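Side-chain contact in putative transcriptional regulator (Shigella flexneri 2a str. 2457T, PDB 3C8G), which probably catalyses the hydration of fumarate to malate as a homodimer, and belongs to a family that includes the mannitol operon repressor MtlR: residues 76-81 and 86-91. Numbering follows the deposited sequence.
Sequences LIYALG and WLYADI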
ATOM      1  N   LEU B  76       2.958  -5.461  -2.850  1.00 61.44           N
ATOM      2  CA  LEU B  76       2.672  -5.605  -1.410  1.00 61.06           C
ATOM      3  C   LEU B  76       2.878  -7.056  -0.962  1.00 60.62           C
ATOM      4  O   LEU B  76       3.595  -7.314  -0.001  1.00 60.54           O
ATOM      5  CB  LEU B  76       1.261  -5.113  -1.045  1.00 61.24           C
ATOM      6  CG  LEU B  76       1.026  -4.298   0.234  1.00 61.06           C
ATOM      7  CD1 LEU B  76      -0.250  -4.721   0.921  1.00 62.41           C
ATOM      8  CD2 LEU B  76       2.142  -4.380   1.214  1.00 59.99           C
ATOM      9  N   ILE B  77       2.267  -7.994  -1.677  1.00 60.33           N
ATOM     10  CA  ILE B  77       2.361  -9.401  -1.335  1.00 59.88           C
ATOM     11  C   ILE B  77       3.812  -9.878  -1.377  1.00 60.57           C
ATOM     12  O   ILE B  77       4.254 -10.630  -0.481  1.00 60.71           O
ATOM     13  CB  ILE B  77       1.527 -10.276  -2.273  1.00 60.27           C
ATOM     14  CG1 ILE B  77       0.073  -9.763  -2.361  1.00 59.91           C
ATOM     15  CG2 ILE B  77       1.638 -11.768  -1.861  1.00 59.32           C
ATOM     16  CD1 ILE B  77      -0.791 -10.527  -3.352  1.00 59.05           C
ATOM     17  N   TYR B  78       4.546  -9.448  -2.408  1.00 60.44           N
ATOM     18  CA  TYR B  78       5.971  -9.764  -2.539  1.00 60.16           C
ATOM     19  C   TYR B  78       6.748  -9.185  -1.327  1.00 59.94           C
ATOM     20  O   TYR B  78       7.296  -9.925  -0.533  1.00 59.45           O
ATOM     21  CB  TYR B  78       6.481  -9.273  -3.905  1.00 60.14           C
ATOM     22  CG  TYR B  78       7.708  -9.998  -4.472  1.00 60.88           C
ATOM     23  CD1 TYR B  78       7.879 -11.378  -4.347  1.00 59.82           C
ATOM     24  CD2 TYR B  78       8.688  -9.288  -5.163  1.00 62.15           C
ATOM     25  CE1 TYR B  78       9.033 -12.017  -4.862  1.00 59.95           C
ATOM     26  CE2 TYR B  78       9.820  -9.916  -5.684  1.00 61.20           C
ATOM     27  CZ  TYR B  78       9.992 -11.265  -5.537  1.00 60.59           C
ATOM     28  OH  TYR B  78      11.128 -11.830  -6.080  1.00 60.43           O
ATOM     29  N   ALA B  79       6.714  -7.865  -1.173  1.00 60.23           N
ATOM     30  CA  ALA B  79       7.256  -7.127  -0.021  1.00 60.33           C
ATOM     31  C   ALA B  79       7.115  -7.783   1.367  1.00 60.41           C
ATOM     32  O   ALA B  79       8.039  -7.743   2.190  1.00 59.63           O
ATOM     33  CB  ALA B  79       6.629  -5.747   0.009  1.00 60.34           C
ATOM     34  N   LEU B  80       5.954  -8.374   1.624  1.00 60.84           N
ATOM     35  CA  LEU B  80       5.722  -9.061   2.881  1.00 61.68           C
ATOM     36  C   LEU B  80       6.222 -10.508   2.855  1.00 62.80           C
ATOM     37  O   LEU B  80       5.942 -11.285   3.778  1.00 63.12           O
ATOM     38  CB  LEU B  80       4.244  -8.994   3.264  1.00 61.22           C
ATOM     39  CG  LEU B  80       3.644  -7.593   3.392  1.00 60.62           C
ATOM     40  CD1 LEU B  80       2.117  -7.629   3.359  1.00 59.41           C
ATOM     41  CD2 LEU B  80       4.165  -6.898   4.632  1.00 58.28           C
ATOM     42  N   GLY B  81       6.964 -10.857   1.799  1.00 63.62           N
ATOM     43  CA  GLY B  81       7.565 -12.182   1.637  1.00 64.22           C
ATOM     44  C   GLY B  81       6.526 -13.268   1.548  1.00 64.90           C
ATOM     45  O   GLY B  81       6.659 -14.309   2.154  1.00 64.75           O
ATOM     46  N   TRP B  86       8.969 -16.782  -8.811  1.00 65.01           N
ATOM     47  CA  TRP B  86       8.422 -17.253 -10.077  1.00 64.26           C
ATOM     48  C   TRP B  86       7.019 -16.701 -10.353  1.00 63.37           C
ATOM     49  O   TRP B  86       6.760 -16.224 -11.454  1.00 61.99           O
ATOM     50  CB  TRP B  86       8.488 -18.791 -10.212  1.00 64.61           C
ATOM     51  CG  TRP B  86       7.569 -19.620  -9.310  1.00 65.66           C
ATOM     52  CD1 TRP B  86       7.916 -20.228  -8.120  1.00 66.90           C
ATOM     53  CD2 TRP B  86       6.189 -19.997  -9.562  1.00 66.29           C
ATOM     54  NE1 TRP B  86       6.833 -20.929  -7.613  1.00 67.89           N
ATOM     55  CE2 TRP B  86       5.767 -20.801  -8.468  1.00 66.43           C
ATOM     56  CE3 TRP B  86       5.269 -19.719 -10.598  1.00 66.98           C
ATOM     57  CZ2 TRP B  86       4.472 -21.333  -8.380  1.00 65.87           C
ATOM     58  CZ3 TRP B  86       3.963 -20.244 -10.503  1.00 66.60           C
ATOM     59  CH2 TRP B  86       3.587 -21.050  -9.402  1.00 66.24           C
ATOM     60  N   LEU B  87       6.155 -16.730  -9.331  1.00 62.66           N
ATOM     61  CA  LEU B  87       4.753 -16.309  -9.444  1.00 61.66           C
ATOM     62  C   LEU B  87       4.640 -14.802  -9.554  1.00 60.92           C
ATOM     63  O   LEU B  87       3.820 -14.284 -10.301  1.00 60.25           O
ATOM     64  CB  LEU B  87       3.958 -16.806  -8.239  1.00 61.77           C
ATOM     65  CG  LEU B  87       2.449 -16.590  -8.305  1.00 62.58           C
ATOM     66  CD1 LEU B  87       1.874 -17.336  -9.496  1.00 64.59           C
ATOM     67  CD2 LEU B  87       1.822 -17.090  -7.025  1.00 63.51           C
ATOM     68  N   TYR B  88       5.476 -14.102  -8.800  1.00 60.16           N
ATOM     69  CA  TYR B  88       5.531 -12.660  -8.912  1.00 59.82           C
ATOM     70  C   TYR B  88       6.015 -12.234 -10.308  1.00 59.43           C
ATOM     71  O   TYR B  88       5.457 -11.297 -10.910  1.00 59.44           O
ATOM     72  CB  TYR B  88       6.402 -12.065  -7.819  1.00 60.09           C
ATOM     73  CG  TYR B  88       6.621 -10.607  -7.991  1.00 60.57           C
ATOM     74  CD1 TYR B  88       7.749 -10.134  -8.635  1.00 61.89           C
ATOM     75  CD2 TYR B  88       5.688  -9.693  -7.529  1.00 60.91           C
ATOM     76  CE1 TYR B  88       7.943  -8.776  -8.810  1.00 62.72           C
ATOM     77  CE2 TYR B  88       5.868  -8.352  -7.686  1.00 61.25           C
ATOM     78  CZ  TYR B  88       7.004  -7.891  -8.330  1.00 62.40           C
ATOM     79  OH  TYR B  88       7.196  -6.527  -8.486  1.00 62.80           O
ATOM     80  N   ALA B  89       7.047 -12.908 -10.817  1.00 58.49           N
ATOM     81  CA  ALA B  89       7.484 -12.711 -12.208  1.00 58.12           C
ATOM     82  C   ALA B  89       6.313 -12.926 -13.182  1.00 58.30           C
ATOM     83  O   ALA B  89       6.018 -12.080 -14.031  1.00 58.23           O
ATOM     84  CB  ALA B  89       8.649 -13.637 -12.545  1.00 57.03           C
ATOM     85  N   ASP B  90       5.616 -14.036 -13.023  1.00 58.64           N
ATOM     86  CA  ASP B  90       4.594 -14.380 -13.983  1.00 60.20           C
ATOM     87  C   ASP B  90       3.506 -13.309 -14.026  1.00 60.49           C
ATOM     88  O   ASP B  90       3.174 -12.788 -15.105  1.00 60.74           O
ATOM     89  CB  ASP B  90       3.996 -15.767 -13.701  1.00 60.25           C
ATOM     90  CG  ASP B  90       4.893 -16.919 -14.161  1.00 62.02           C
ATOM     91  OD1 ASP B  90       6.091 -16.674 -14.520  1.00 59.84           O
ATOM     92  OD2 ASP B  90       4.378 -18.081 -14.144  1.00 64.24           O
ATOM     93  N   ILE B  91       2.967 -12.971 -12.853  1.00 61.02           N
ATOM     94  CA  ILE B  91       1.800 -12.095 -12.801  1.00 61.31           C
ATOM     95  C   ILE B  91       2.211 -10.705 -13.221  1.00 61.92           C
ATOM     96  O   ILE B  91       1.504 -10.040 -13.954  1.00 61.76           O
ATOM     97  CB  ILE B  91       1.162 -12.052 -11.425  1.00 60.94           C
ATOM     98  CG1 ILE B  91       0.789 -13.465 -10.985  1.00 58.35           C
ATOM     99  CG2 ILE B  91      -0.056 -11.172 -11.486  1.00 60.35           C
ATOM    100  CD1 ILE B  91       0.105 -13.545  -9.636  1.00 56.26           C
TER
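Tyr78 lays its ring flat over the ring of Tyr88 in an offset stack. The two planes are only 6° from parallel, and the ring centroids lie 4.0 Å apart. The closest pair is CE2 of Tyr78 and CD1 of Tyr88, at 3.6 Å. CG of Tyr88 sits over the centre of the Tyr78 ring, and CD2 of Tyr78 sits over the centre of the Tyr88 ring. The long axes of the two side chains cross at about a right angle, and the hydroxyls point in different directions. CB of Tyr88 also meets the Tyr78 face in a CH-pi contact, 4.0 Å from the ring centroid.

Both side chains hold CG anti to the backbone N (chi1 -155° in Tyr78, 173° in Tyr88). This extends each ring away from its own helix, beside its own carbonyl carbon, and the two meet face to face off the line between the CA atoms. The CA atoms of Tyr78 and Tyr88 are 7.0 Å apart. The pair joins the end of helix 70-79 to the start of helix 85-103. The chain between them turns after a Schellman motif, with Gly81 at positive phi as its C-prime residue. Leu74 and Arg75 also touch Tyr88. The other subunit packs an apolar side chain on Tyr78 and an aromatic one on Tyr88, so the stack lies at the dimer interface.

No hydrogen bond or salt bridge links 76-81 with 86-91. Their direct contact therefore rests on dispersion and ring-face packing between two buried tyrosines.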